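Deoxyribodipyrimidine photo-lyase (Oryza sativa Japonica Group, PDB 3UMV) uses the energy of light, through its FAD cofactor, to split cyclobutane pyrimidine dimers in ultraviolet-damaged DNA back into separate pyrimidines. Local coordinates at residues A380-M385 and I418-K423; V386-M391 and K480-Q485. All coordinates share one frame; numbering follows the deposited sequence.

Contact 1. Residues A380-M385 and I418-K423. With FAD (flavin-adenine dinucleotide), chain I; URE (urea), chain J.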
ATOM      1  N   ALA A 380      -2.651   3.213 -24.245  1.00 15.48           N
ATOM      2  CA  ALA A 380      -1.368   2.627 -23.858  1.00 16.28           C
ATOM      3  C   ALA A 380      -1.227   2.558 -22.340  1.00 12.97           C
ATOM      4  O   ALA A 380      -0.776   1.557 -21.805  1.00 15.37           O
ATOM      5  CB  ALA A 380      -0.179   3.423 -24.496  1.00 13.34           C
ATOM      6  N   SER A 381      -1.623   3.623 -21.655  1.00 15.12           N
ATOM      7  CA  SER A 381      -1.518   3.652 -20.201  1.00 15.52           C
ATOM      8  C   SER A 381      -2.431   2.599 -19.581  1.00 16.85           C
ATOM      9  O   SER A 381      -2.035   1.888 -18.662  1.00 13.70           O
ATOM     10  CB  SER A 381      -1.801   5.050 -19.643  1.00 13.77           C
ATOM     11  OG  SER A 381      -3.158   5.433 -19.774  1.00 16.32           O
ATOM     12  N   GLN A 382      -3.641   2.463 -20.121  1.00 16.07           N
ATOM     13  CA  GLN A 382      -4.548   1.427 -19.644  1.00 15.94           C
ATOM     14  C   GLN A 382      -4.000   0.018 -19.871  1.00 15.75           C
ATOM     15  O   GLN A 382      -4.085  -0.832 -18.986  1.00 16.36           O
ATOM     16  CB  GLN A 382      -5.938   1.602 -20.276  1.00 14.91           C
ATOM     17  CG  GLN A 382      -6.908   0.484 -19.968  1.00 14.86           C
ATOM     18  CD  GLN A 382      -7.368   0.461 -18.520  1.00 11.22           C
ATOM     19  OE1 GLN A 382      -7.287   1.463 -17.807  1.00 14.42           O
ATOM     20  NE2 GLN A 382      -7.859  -0.687 -18.081  1.00 14.70           N
ATOM     21  N   LEU A 383      -3.409  -0.226 -21.045  1.00 15.39           N
ATOM     22  CA  LEU A 383      -2.857  -1.542 -21.346  1.00 14.62           C
ATOM     23  C   LEU A 383      -1.622  -1.861 -20.516  1.00 17.50           C
ATOM     24  O   LEU A 383      -1.373  -3.028 -20.198  1.00 14.83           O
ATOM     25  CB  LEU A 383      -2.523  -1.662 -22.834  1.00 17.54           C
ATOM     26  CG  LEU A 383      -3.764  -1.670 -23.733  1.00 23.80           C
ATOM     27  CD1 LEU A 383      -3.387  -1.444 -25.187  1.00 24.69           C
ATOM     28  CD2 LEU A 383      -4.567  -2.964 -23.569  1.00 28.03           C
ATOM     29  N   GLU A 384      -0.844  -0.836 -20.173  1.00 14.43           N
ATOM     30  CA  GLU A 384       0.330  -1.054 -19.341  1.00 15.92           C
ATOM     31  C   GLU A 384      -0.153  -1.595 -18.002  1.00 20.47           C
ATOM     32  O   GLU A 384       0.355  -2.597 -17.519  1.00 18.78           O
ATOM     33  CB  GLU A 384       1.164   0.216 -19.163  1.00 11.47           C
ATOM     34  CG  GLU A 384       2.497  -0.040 -18.427  1.00 15.02           C
ATOM     35  CD  GLU A 384       3.330   1.213 -18.208  1.00 19.02           C
ATOM     36  OE1 GLU A 384       4.570   1.086 -18.179  1.00 22.32           O
ATOM     37  OE2 GLU A 384       2.769   2.318 -18.052  1.00 15.97           O
ATOM     38  N   MET A 385      -1.163  -0.952 -17.427  1.00 20.59           N
ATOM     39  CA  MET A 385      -1.749  -1.430 -16.178  1.00 18.55           C
ATOM     40  C   MET A 385      -2.326  -2.851 -16.325  1.00 15.94           C
ATOM     41  O   MET A 385      -2.063  -3.733 -15.508  1.00 14.66           O
ATOM     42  CB  MET A 385      -2.819  -0.449 -15.690  1.00 17.43           C
ATOM     43  CG  MET A 385      -3.429  -0.828 -14.359  1.00 18.44           C
ATOM     44  SD  MET A 385      -4.702   0.329 -13.801  1.00 21.17           S
ATOM     45  CE  MET A 385      -5.802   0.330 -15.221  1.00 13.23           C
ATOM     46  N   ILE A 418     -11.003   4.029  -9.551  1.00 11.84           N
ATOM     47  CA  ILE A 418     -10.692   3.231  -8.377  1.00 12.64           C
ATOM     48  C   ILE A 418     -10.909   1.765  -8.697  1.00 12.97           C
ATOM     49  O   ILE A 418     -10.086   0.926  -8.379  1.00 12.63           O
ATOM     50  CB  ILE A 418     -11.555   3.676  -7.144  1.00 13.12           C
ATOM     51  CG1 ILE A 418     -11.066   5.030  -6.625  1.00 13.76           C
ATOM     52  CG2 ILE A 418     -11.538   2.639  -6.033  1.00 14.43           C
ATOM     53  CD1 ILE A 418     -11.982   5.632  -5.555  1.00 12.61           C
ATOM     54  N   TYR A 419     -12.004   1.458  -9.380  1.00 11.80           N
ATOM     55  CA  TYR A 419     -12.279   0.081  -9.763  1.00 12.91           C
ATOM     56  C   TYR A 419     -11.152  -0.485 -10.628  1.00 14.29           C
ATOM     57  O   TYR A 419     -10.663  -1.575 -10.364  1.00 14.78           O
ATOM     58  CB  TYR A 419     -13.623  -0.008 -10.494  1.00 11.32           C
ATOM     59  CG  TYR A 419     -13.798  -1.251 -11.341  1.00 15.36           C
ATOM     60  CD1 TYR A 419     -14.157  -2.467 -10.777  1.00 20.56           C
ATOM     61  CD2 TYR A 419     -13.583  -1.199 -12.711  1.00 20.01           C
ATOM     62  CE1 TYR A 419     -14.301  -3.603 -11.567  1.00 25.62           C
ATOM     63  CE2 TYR A 419     -13.729  -2.320 -13.508  1.00 21.09           C
ATOM     64  CZ  TYR A 419     -14.083  -3.518 -12.931  1.00 26.16           C
ATOM     65  OH  TYR A 419     -14.224  -4.626 -13.740  1.00 34.31           O
ATOM     66  N   LEU A 420     -10.740   0.258 -11.651  1.00 13.04           N
ATOM     67  CA  LEU A 420      -9.681  -0.208 -12.545  1.00 11.62           C
ATOM     68  C   LEU A 420      -8.335  -0.341 -11.839  1.00 13.43           C
ATOM     69  O   LEU A 420      -7.635  -1.335 -12.004  1.00 14.95           O
ATOM     70  CB  LEU A 420      -9.550   0.725 -13.743  1.00  9.30           C
ATOM     71  CG  LEU A 420     -10.757   0.633 -14.678  1.00 16.87           C
ATOM     72  CD1 LEU A 420     -10.676   1.678 -15.781  1.00 12.84           C
ATOM     73  CD2 LEU A 420     -10.871  -0.780 -15.253  1.00 17.69           C
ATOM     74  N   ASN A 421      -7.989   0.676 -11.064  1.00 12.25           N
ATOM     75  CA  ASN A 421      -6.745   0.695 -10.308  1.00 12.59           C
ATOM     76  C   ASN A 421      -6.654  -0.510  -9.362  1.00 11.99           C
ATOM     77  O   ASN A 421      -5.653  -1.222  -9.312  1.00 17.06           O
ATOM     78  CB  ASN A 421      -6.668   2.017  -9.539  1.00 10.17           C
ATOM     79  CG  ASN A 421      -5.377   2.171  -8.750  1.00 15.20           C
ATOM     80  OD1 ASN A 421      -4.399   2.727  -9.252  1.00 18.95           O
ATOM     81  ND2 ASN A 421      -5.372   1.678  -7.510  1.00 16.59           N
ATOM     82  N   ASP A 422      -7.721  -0.740  -8.617  1.00 13.10           N
ATOM     83  CA  ASP A 422      -7.759  -1.852  -7.671  1.00 15.11           C
ATOM     84  C   ASP A 422      -7.807  -3.217  -8.359  1.00 14.83           C
ATOM     85  O   ASP A 422      -7.301  -4.197  -7.826  1.00 16.30           O
ATOM     86  CB  ASP A 422      -8.945  -1.671  -6.723  1.00 18.10           C
ATOM     87  CG  ASP A 422      -8.710  -0.563  -5.693  1.00 16.51           C
ATOM     88  OD1 ASP A 422      -7.680   0.157  -5.758  1.00 17.10           O
ATOM     89  OD2 ASP A 422      -9.546  -0.438  -4.782  1.00 21.62           O
ATOM     90  N   LYS A 423      -8.413  -3.287  -9.545  1.00 13.62           N
ATOM     91  CA  LYS A 423      -8.473  -4.550 -10.263  1.00 12.39           C
ATOM     92  C   LYS A 423      -7.108  -4.988 -10.808  1.00 16.13           C
ATOM     93  O   LYS A 423      -6.733  -6.147 -10.685  1.00 20.13           O
ATOM     94  CB  LYS A 423      -9.491  -4.469 -11.407  1.00 11.42           C
ATOM     95  CG  LYS A 423      -9.550  -5.696 -12.276  1.00 15.22           C
ATOM     96  CD  LYS A 423     -10.785  -5.652 -13.158  1.00 16.08           C
ATOM     97  CE  LYS A 423     -11.023  -6.994 -13.827  1.00 20.48           C
ATOM     98  NZ  LYS A 423     -12.268  -6.995 -14.666  1.00 21.51           N
TER
HETATM   99  PA  FAD I 801       8.730   5.737  -7.343  1.00 15.32           P
HETATM  100  O1A FAD I 801       8.711   6.983  -8.176  1.00 20.21           O
HETATM  101  O2A FAD I 801      10.038   4.996  -7.357  1.00 16.35           O
HETATM  102  O5B FAD I 801       8.301   6.128  -5.852  1.00 16.20           O
HETATM  103  C5B FAD I 801       8.812   5.452  -4.724  1.00 20.26           C
HETATM  104  C4B FAD I 801       7.719   5.316  -3.659  1.00 15.98           C
HETATM  105  O4B FAD I 801       7.206   6.579  -3.261  1.00 14.28           O
HETATM  106  C3B FAD I 801       6.512   4.562  -4.181  1.00 17.49           C
HETATM  107  O3B FAD I 801       6.698   3.168  -4.100  1.00 17.24           O
HETATM  108  C2B FAD I 801       5.445   5.030  -3.236  1.00 14.42           C
HETATM  109  O2B FAD I 801       5.600   4.382  -1.988  1.00 18.60           O
HETATM  110  C1B FAD I 801       5.817   6.477  -3.036  1.00 15.20           C
HETATM  111  N9A FAD I 801       5.079   7.345  -3.969  1.00 14.24           N
HETATM  112  C8A FAD I 801       5.483   7.791  -5.199  1.00 16.30           C
HETATM  113  N7A FAD I 801       4.496   8.570  -5.699  1.00 13.66           N
HETATM  114  C5A FAD I 801       3.466   8.611  -4.808  1.00 13.15           C
HETATM  115  C6A FAD I 801       2.216   9.242  -4.782  1.00 14.39           C
HETATM  116  N6A FAD I 801       1.831  10.088  -5.736  1.00 18.62           N
HETATM  117  N1A FAD I 801       1.389   9.078  -3.692  1.00 14.33           N
HETATM  118  C2A FAD I 801       1.796   8.306  -2.630  1.00 16.42           C
HETATM  119  N3A FAD I 801       3.024   7.682  -2.658  1.00 15.00           N
HETATM  120  C4A FAD I 801       3.842   7.846  -3.721  1.00 14.60           C
HETATM  121  N1  FAD I 801       0.454   4.231  -5.497  1.00  9.88           N
HETATM  122  C2  FAD I 801       0.329   3.011  -4.899  1.00 14.62           C
HETATM  123  O2  FAD I 801       1.220   2.662  -4.124  1.00 15.69           O
HETATM  124  N3  FAD I 801      -0.777   2.216  -5.146  1.00 11.32           N
HETATM  125  C4  FAD I 801      -1.766   2.639  -6.016  1.00 13.20           C
HETATM  126  O4  FAD I 801      -2.749   1.925  -6.238  1.00 14.63           O
HETATM  127  C4X FAD I 801      -1.635   3.888  -6.611  1.00 15.67           C
HETATM  128  N5  FAD I 801      -2.576   4.360  -7.496  1.00 16.42           N
HETATM  129  C5X FAD I 801      -2.439   5.612  -8.062  1.00 13.22           C
HETATM  130  C6  FAD I 801      -3.420   6.098  -8.937  1.00 10.28           C
HETATM  131  C7  FAD I 801      -3.281   7.363  -9.515  1.00 10.31           C
HETATM  132  C7M FAD I 801      -4.357   7.867 -10.441  1.00  9.76           C
HETATM  133  C8  FAD I 801      -2.152   8.131  -9.219  1.00 11.96           C
HETATM  134  C8M FAD I 801      -1.945   9.493  -9.811  1.00 12.83           C
HETATM  135  C9  FAD I 801      -1.183   7.634  -8.363  1.00  9.70           C
HETATM  136  C9A FAD I 801      -1.326   6.386  -7.785  1.00 11.51           C
HETATM  137  N10 FAD I 801      -0.354   5.899  -6.935  1.00 10.48           N
HETATM  138  C10 FAD I 801      -0.525   4.666  -6.355  1.00  9.86           C
HETATM  139  C1' FAD I 801       0.894   6.703  -6.596  1.00 12.56           C
HETATM  140  C2' FAD I 801       2.103   6.439  -7.550  1.00 12.97           C
HETATM  141  O2' FAD I 801       1.777   6.493  -8.944  1.00 14.04           O
HETATM  142  C3' FAD I 801       2.824   5.103  -7.291  1.00 12.98           C
HETATM  143  O3' FAD I 801       3.117   4.995  -5.923  1.00 13.37           O
HETATM  144  C4' FAD I 801       4.130   4.957  -8.076  1.00 15.73           C
HETATM  145  O4' FAD I 801       3.866   5.056  -9.463  1.00 18.20           O
HETATM  146  C5' FAD I 801       4.751   3.608  -7.718  1.00 13.94           C
HETATM  147  O5' FAD I 801       5.816   3.208  -8.546  1.00 11.85           O
HETATM  148  P   FAD I 801       7.307   3.195  -7.952  1.00 13.52           P
HETATM  149  O1P FAD I 801       7.357   2.434  -6.641  1.00 15.62           O
HETATM  150  O2P FAD I 801       8.248   2.635  -8.987  1.00 14.02           O
HETATM  151  O3P FAD I 801       7.487   4.791  -7.805  1.00 15.16           O
HETATM  152  C   URE J 901       6.626   1.278 -14.824  1.00 27.67           C
HETATM  153  O   URE J 901       5.515   1.173 -15.344  1.00 24.40           O
HETATM  154  N1  URE J 901       7.625   1.820 -15.484  1.00 23.56           N
HETATM  155  N2  URE J 901       6.856   0.699 -13.672  1.00 21.81           N
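In the all-helical, FAD-binding part of this class II photolyase, helix 376-388 meets helix 410-424 beside the flavin through Met385, Gln382 and Leu420. The axes of the two segments come within 11.1 Å at 39°, a spacing that long side chains must span. Met385 reaches across with CG anti to its backbone N (chi1 -177°), and the chain stays extended until it bends at the last torsion. This lays Met385 SD 3.8 Å from the carbonyl O of Leu420 and puts Met385 CE 4.0 Å from Leu420 CB. The Met385 and Leu420 side chains cross at about a right angle. The two Leu420 methyls also meet the end of Gln382: CD1 is 4.0 Å from Gln382 OE1, and CD2 lies near Gln382 NE2. That amide is held at both ends. Its OE1 accepts the indole N-H of Trp399, a predicted electron-transfer tryptophan, and its NE2 donates to the Glu369 carbonyl.

On the next residue, Asn421 turns away from helix 376-388 toward the flavin. Asn421 ND2 donates to FAD O4 at 2.9 Å, with an angle of 167°. A longer bond of 3.3 Å runs from Asn421 ND2 to Asp422 OD1, in the amide plane. OD1 of Asn421 is 3.0 Å from FAD N5. With both ND2 hydrogens engaged, the amide orientation is fixed, and OD1 is left facing N5, where it could influence the flavin's protonation.

Contact 2. Residues V386-M391 and K480-Q485. With URE (urea), chain J; FAD (flavin-adenine dinucleotide), chain I; EDO (1,2-ethanediol), chain C.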
ATOM      1  N   VAL A 386      -3.101  -3.080 -17.382  1.00 17.26           N
ATOM      2  CA  VAL A 386      -3.746  -4.372 -17.572  1.00 16.14           C
ATOM      3  C   VAL A 386      -2.739  -5.511 -17.706  1.00 18.69           C
ATOM      4  O   VAL A 386      -2.873  -6.524 -17.046  1.00 18.64           O
ATOM      5  CB  VAL A 386      -4.689  -4.375 -18.804  1.00 13.94           C
ATOM      6  CG1 VAL A 386      -5.143  -5.795 -19.142  1.00 19.79           C
ATOM      7  CG2 VAL A 386      -5.896  -3.462 -18.567  1.00 14.63           C
ATOM      8  N   HIS A 387      -1.731  -5.343 -18.558  1.00 17.13           N
ATOM      9  CA  HIS A 387      -0.827  -6.457 -18.872  1.00 17.46           C
ATOM     10  C   HIS A 387       0.456  -6.513 -18.039  1.00 19.69           C
ATOM     11  O   HIS A 387       0.976  -7.595 -17.764  1.00 22.50           O
ATOM     12  CB  HIS A 387      -0.502  -6.472 -20.362  1.00 23.42           C
ATOM     13  CG  HIS A 387      -1.703  -6.676 -21.223  1.00 25.84           C
ATOM     14  ND1 HIS A 387      -2.302  -7.908 -21.378  1.00 23.68           N
ATOM     15  CD2 HIS A 387      -2.442  -5.805 -21.947  1.00 23.48           C
ATOM     16  CE1 HIS A 387      -3.348  -7.788 -22.176  1.00 27.51           C
ATOM     17  NE2 HIS A 387      -3.451  -6.523 -22.540  1.00 26.72           N
ATOM     18  N   HIS A 388       0.961  -5.355 -17.642  1.00 21.06           N
ATOM     19  CA  HIS A 388       2.174  -5.289 -16.834  1.00 21.19           C
ATOM     20  C   HIS A 388       1.850  -5.249 -15.331  1.00 20.60           C
ATOM     21  O   HIS A 388       2.625  -5.742 -14.524  1.00 18.55           O
ATOM     22  CB  HIS A 388       3.009  -4.070 -17.251  1.00 18.58           C
ATOM     23  CG  HIS A 388       4.353  -3.978 -16.598  1.00 17.85           C
ATOM     24  ND1 HIS A 388       4.705  -2.930 -15.774  1.00 24.00           N
ATOM     25  CD2 HIS A 388       5.445  -4.775 -16.678  1.00 17.87           C
ATOM     26  CE1 HIS A 388       5.948  -3.098 -15.358  1.00 23.00           C
ATOM     27  NE2 HIS A 388       6.419  -4.208 -15.895  1.00 21.76           N
ATOM     28  N   GLY A 389       0.716  -4.659 -14.958  1.00 19.39           N
ATOM     29  CA  GLY A 389       0.339  -4.573 -13.555  1.00 14.86           C
ATOM     30  C   GLY A 389       0.914  -3.392 -12.782  1.00 15.92           C
ATOM     31  O   GLY A 389       0.761  -3.290 -11.561  1.00 16.36           O
ATOM     32  N   LYS A 390       1.570  -2.475 -13.475  1.00 15.90           N
ATOM     33  CA  LYS A 390       2.097  -1.291 -12.813  1.00 13.89           C
ATOM     34  C   LYS A 390       2.217  -0.193 -13.859  1.00 19.58           C
ATOM     35  O   LYS A 390       3.138  -0.195 -14.672  1.00 17.81           O
ATOM     36  CB  LYS A 390       3.452  -1.594 -12.153  1.00 15.90           C
ATOM     37  CG  LYS A 390       4.036  -0.446 -11.328  1.00 18.34           C
ATOM     38  CD  LYS A 390       5.350  -0.847 -10.637  1.00 14.03           C
ATOM     39  CE  LYS A 390       6.005   0.320  -9.903  1.00 15.74           C
ATOM     40  NZ  LYS A 390       6.559   1.374 -10.840  1.00 13.09           N
ATOM     41  N   MET A 391       1.254   0.719 -13.863  1.00 15.76           N
ATOM     42  CA  MET A 391       1.251   1.809 -14.838  1.00 13.95           C
ATOM     43  C   MET A 391       2.268   2.838 -14.389  1.00 12.27           C
ATOM     44  O   MET A 391       2.420   3.070 -13.194  1.00 14.55           O
ATOM     45  CB  MET A 391      -0.120   2.465 -14.913  1.00 11.87           C
ATOM     46  CG  MET A 391      -0.220   3.555 -15.971  1.00 14.69           C
ATOM     47  SD  MET A 391      -1.756   4.504 -15.878  1.00 14.33           S
ATOM     48  CE  MET A 391      -2.969   3.186 -15.832  1.00 14.78           C
ATOM     49  N   LYS A 480       2.612  -1.518 -26.659  1.00 30.86           N
ATOM     50  CA  LYS A 480       2.174  -2.461 -27.687  1.00 35.78           C
ATOM     51  C   LYS A 480       2.974  -3.762 -27.593  1.00 35.24           C
ATOM     52  O   LYS A 480       2.409  -4.851 -27.617  1.00 32.06           O
ATOM     53  CB  LYS A 480       2.318  -1.847 -29.082  1.00 42.52           C
ATOM     54  CG  LYS A 480       1.683  -2.673 -30.194  1.00 50.13           C
ATOM     55  CD  LYS A 480       2.486  -2.579 -31.485  1.00 58.88           C
ATOM     56  CE  LYS A 480       2.709  -1.132 -31.910  1.00 64.31           C
ATOM     57  NZ  LYS A 480       3.581  -1.029 -33.122  1.00 66.87           N
ATOM     58  N   ARG A 481       4.292  -3.644 -27.472  0.50 36.25           N
ATOM     59  CA  ARG A 481       5.143  -4.824 -27.359  0.50 36.66           C
ATOM     60  C   ARG A 481       4.876  -5.614 -26.078  0.50 36.17           C
ATOM     61  O   ARG A 481       4.890  -6.845 -26.088  0.50 36.40           O
ATOM     62  CB  ARG A 481       6.620  -4.440 -27.463  0.50 38.27           C
ATOM     63  CG  ARG A 481       6.973  -3.758 -28.771  0.50 36.71           C
ATOM     64  CD  ARG A 481       8.469  -3.717 -28.995  0.50 33.35           C
ATOM     65  NE  ARG A 481       9.167  -2.981 -27.948  0.50 31.44           N
ATOM     66  CZ  ARG A 481       9.361  -1.667 -27.962  0.50 28.10           C
ATOM     67  NH1 ARG A 481      10.013  -1.081 -26.966  0.50 25.24           N
ATOM     68  NH2 ARG A 481       8.905  -0.939 -28.972  0.50 28.63           N
ATOM     69  N   LEU A 482       4.630  -4.906 -24.979  1.00 34.69           N
ATOM     70  CA  LEU A 482       4.301  -5.555 -23.708  1.00 37.49           C
ATOM     71  C   LEU A 482       2.981  -6.319 -23.798  1.00 39.63           C
ATOM     72  O   LEU A 482       2.899  -7.487 -23.410  1.00 39.49           O
ATOM     73  CB  LEU A 482       4.216  -4.526 -22.576  1.00 39.31           C
ATOM     74  CG  LEU A 482       5.440  -4.406 -21.667  1.00 43.43           C
ATOM     75  CD1 LEU A 482       5.194  -3.389 -20.564  1.00 42.27           C
ATOM     76  CD2 LEU A 482       5.803  -5.762 -21.072  1.00 45.27           C
ATOM     77  N   ALA A 483       1.949  -5.651 -24.305  1.00 38.59           N
ATOM     78  CA  ALA A 483       0.638  -6.273 -24.461  1.00 37.28           C
ATOM     79  C   ALA A 483       0.729  -7.517 -25.346  1.00 40.36           C
ATOM     80  O   ALA A 483       0.168  -8.564 -25.025  1.00 39.48           O
ATOM     81  CB  ALA A 483      -0.360  -5.276 -25.033  1.00 37.61           C
ATOM     82  N   GLY A 484       1.447  -7.401 -26.457  1.00 40.44           N
ATOM     83  CA  GLY A 484       1.610  -8.521 -27.362  1.00 43.78           C
ATOM     84  C   GLY A 484       2.148  -9.747 -26.649  1.00 45.79           C
ATOM     85  O   GLY A 484       1.567 -10.829 -26.728  1.00 47.23           O
ATOM     86  N   GLN A 485       3.262  -9.574 -25.945  1.00 47.20           N
ATOM     87  CA  GLN A 485       3.866 -10.672 -25.203  1.00 52.22           C
ATOM     88  C   GLN A 485       2.901 -11.219 -24.157  1.00 51.08           C
ATOM     89  O   GLN A 485       2.803 -12.431 -23.961  1.00 50.85           O
ATOM     90  CB  GLN A 485       5.159 -10.213 -24.531  1.00 57.79           C
ATOM     91  CG  GLN A 485       6.232  -9.771 -25.505  1.00 65.71           C
ATOM     92  CD  GLN A 485       7.454  -9.219 -24.803  1.00 71.92           C
ATOM     93  OE1 GLN A 485       8.458  -8.894 -25.439  1.00 75.45           O
ATOM     94  NE2 GLN A 485       7.376  -9.107 -23.481  1.00 73.28           N
TER
HETATM   95  C   URE J 901       6.626   1.278 -14.824  1.00 27.67           C
HETATM   96  O   URE J 901       5.515   1.173 -15.344  1.00 24.40           O
HETATM   97  N1  URE J 901       7.625   1.820 -15.484  1.00 23.56           N
HETATM   98  N2  URE J 901       6.856   0.699 -13.672  1.00 21.81           N
HETATM   99  PA  FAD I 801       8.730   5.737  -7.343  1.00 15.32           P
HETATM  100  O1A FAD I 801       8.711   6.983  -8.176  1.00 20.21           O
HETATM  101  O2A FAD I 801      10.038   4.996  -7.357  1.00 16.35           O
HETATM  102  O5B FAD I 801       8.301   6.128  -5.852  1.00 16.20           O
HETATM  103  C5B FAD I 801       8.812   5.452  -4.724  1.00 20.26           C
HETATM  104  C4B FAD I 801       7.719   5.316  -3.659  1.00 15.98           C
HETATM  105  O4B FAD I 801       7.206   6.579  -3.261  1.00 14.28           O
HETATM  106  C3B FAD I 801       6.512   4.562  -4.181  1.00 17.49           C
HETATM  107  O3B FAD I 801       6.698   3.168  -4.100  1.00 17.24           O
HETATM  108  C2B FAD I 801       5.445   5.030  -3.236  1.00 14.42           C
HETATM  109  O2B FAD I 801       5.600   4.382  -1.988  1.00 18.60           O
HETATM  110  C1B FAD I 801       5.817   6.477  -3.036  1.00 15.20           C
HETATM  111  N9A FAD I 801       5.079   7.345  -3.969  1.00 14.24           N
HETATM  112  C8A FAD I 801       5.483   7.791  -5.199  1.00 16.30           C
HETATM  113  N7A FAD I 801       4.496   8.570  -5.699  1.00 13.66           N
HETATM  114  C5A FAD I 801       3.466   8.611  -4.808  1.00 13.15           C
HETATM  115  C6A FAD I 801       2.216   9.242  -4.782  1.00 14.39           C
HETATM  116  N6A FAD I 801       1.831  10.088  -5.736  1.00 18.62           N
HETATM  117  N1A FAD I 801       1.389   9.078  -3.692  1.00 14.33           N
HETATM  118  C2A FAD I 801       1.796   8.306  -2.630  1.00 16.42           C
HETATM  119  N3A FAD I 801       3.024   7.682  -2.658  1.00 15.00           N
HETATM  120  C4A FAD I 801       3.842   7.846  -3.721  1.00 14.60           C
HETATM  121  N1  FAD I 801       0.454   4.231  -5.497  1.00  9.88           N
HETATM  122  C2  FAD I 801       0.329   3.011  -4.899  1.00 14.62           C
HETATM  123  O2  FAD I 801       1.220   2.662  -4.124  1.00 15.69           O
HETATM  124  N3  FAD I 801      -0.777   2.216  -5.146  1.00 11.32           N
HETATM  125  C4  FAD I 801      -1.766   2.639  -6.016  1.00 13.20           C
HETATM  126  O4  FAD I 801      -2.749   1.925  -6.238  1.00 14.63           O
HETATM  127  C4X FAD I 801      -1.635   3.888  -6.611  1.00 15.67           C
HETATM  128  N5  FAD I 801      -2.576   4.360  -7.496  1.00 16.42           N
HETATM  129  C5X FAD I 801      -2.439   5.612  -8.062  1.00 13.22           C
HETATM  130  C6  FAD I 801      -3.420   6.098  -8.937  1.00 10.28           C
HETATM  131  C7  FAD I 801      -3.281   7.363  -9.515  1.00 10.31           C
HETATM  132  C7M FAD I 801      -4.357   7.867 -10.441  1.00  9.76           C
HETATM  133  C8  FAD I 801      -2.152   8.131  -9.219  1.00 11.96           C
HETATM  134  C8M FAD I 801      -1.945   9.493  -9.811  1.00 12.83           C
HETATM  135  C9  FAD I 801      -1.183   7.634  -8.363  1.00  9.70           C
HETATM  136  C9A FAD I 801      -1.326   6.386  -7.785  1.00 11.51           C
HETATM  137  N10 FAD I 801      -0.354   5.899  -6.935  1.00 10.48           N
HETATM  138  C10 FAD I 801      -0.525   4.666  -6.355  1.00  9.86           C
HETATM  139  C1' FAD I 801       0.894   6.703  -6.596  1.00 12.56           C
HETATM  140  C2' FAD I 801       2.103   6.439  -7.550  1.00 12.97           C
HETATM  141  O2' FAD I 801       1.777   6.493  -8.944  1.00 14.04           O
HETATM  142  C3' FAD I 801       2.824   5.103  -7.291  1.00 12.98           C
HETATM  143  O3' FAD I 801       3.117   4.995  -5.923  1.00 13.37           O
HETATM  144  C4' FAD I 801       4.130   4.957  -8.076  1.00 15.73           C
HETATM  145  O4' FAD I 801       3.866   5.056  -9.463  1.00 18.20           O
HETATM  146  C5' FAD I 801       4.751   3.608  -7.718  1.00 13.94           C
HETATM  147  O5' FAD I 801       5.816   3.208  -8.546  1.00 11.85           O
HETATM  148  P   FAD I 801       7.307   3.195  -7.952  1.00 13.52           P
HETATM  149  O1P FAD I 801       7.357   2.434  -6.641  1.00 15.62           O
HETATM  150  O2P FAD I 801       8.248   2.635  -8.987  1.00 14.02           O
HETATM  151  O3P FAD I 801       7.487   4.791  -7.805  1.00 15.16           O
HETATM  152  C1  EDO C 701       8.667  -2.312 -13.128  1.00 29.33           C
HETATM  153  O1  EDO C 701       7.562  -1.710 -13.687  1.00 31.20           O
HETATM  154  C2  EDO C 701       9.149  -1.794 -11.960  1.00 28.33           C
HETATM  155  O2  EDO C 701       8.921  -0.458 -11.722  1.00 25.16           O
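The C-terminal end of helix 376-388, which leads into the FAD phosphate site, rests on helix 472-489 through two successive histidines. His387 meets Ala483. The CA of Ala483 sits over one face of the His387 imidazole, offset toward the rim, in a CH-pi contact 4.2 Å from the ring centroid. The methyl of Ala483, CB, comes 3.8 Å from His387 CD2. The opposite face is covered by Val386 CG1, so the ring is sandwiched between two aliphatic groups. Its ND1 is hydrogen-bonded to Ser486 OG, one turn further along the same helix, which also limits rotation of the ring.

His388 meets Leu482. The CD1 methyl of Leu482 lies 4.0 Å from His388 CB and approaches the ring obliquely. CG of His388 stands anti to the backbone N (chi1 -174°), which carries the imidazole toward the carbonyl of Lys390. There His388 ND1 makes a weak 3.3 Å bond to the carbonyl O of Lys390, in the plane of the ring. The His388 ring also stacks with Trp241.

The last turn is a wider pi-type one, and Gly389 is the first residue to leave helical angles. Its positive phi (85°) turns the chain toward the cofactor. Lys390 then extends along its first three torsions and bends only at chi4 (-70°). Lys390 NZ binds FAD O2P at 2.8 Å and FAD O5' at 3.0 Å, and also a 1,2-ethanediol probably left from crystallisation. The ammonium group would partly offset the phosphate charge. Beyond it the loop is tied down by Met391, whose backbone N is bonded to Glu425 OE2.

Overall arrangement
Both contacts start on helix 376-388, which supplies 380-385 and then the beginning of 386-391. The chain continues through helix 393-405 to 418-423, where contact 1 closes a loop of 32 intervening residues. It then passes helices 431-442 and 463-469 before 480-485 closes contact 2 across 88 residues. The two loops cross, because their segments alternate along the chain. Their centres are 11 Å apart, and Met391 packs back on Ser381, Glu384 and Met385. Contact 1 ties the shared helix to helix 410-424 at the buried flavin. Contact 2 ties its end to the C-terminal helix 472-489 nearer the surface, while Lys390 in the loop beyond reaches the FAD phosphate.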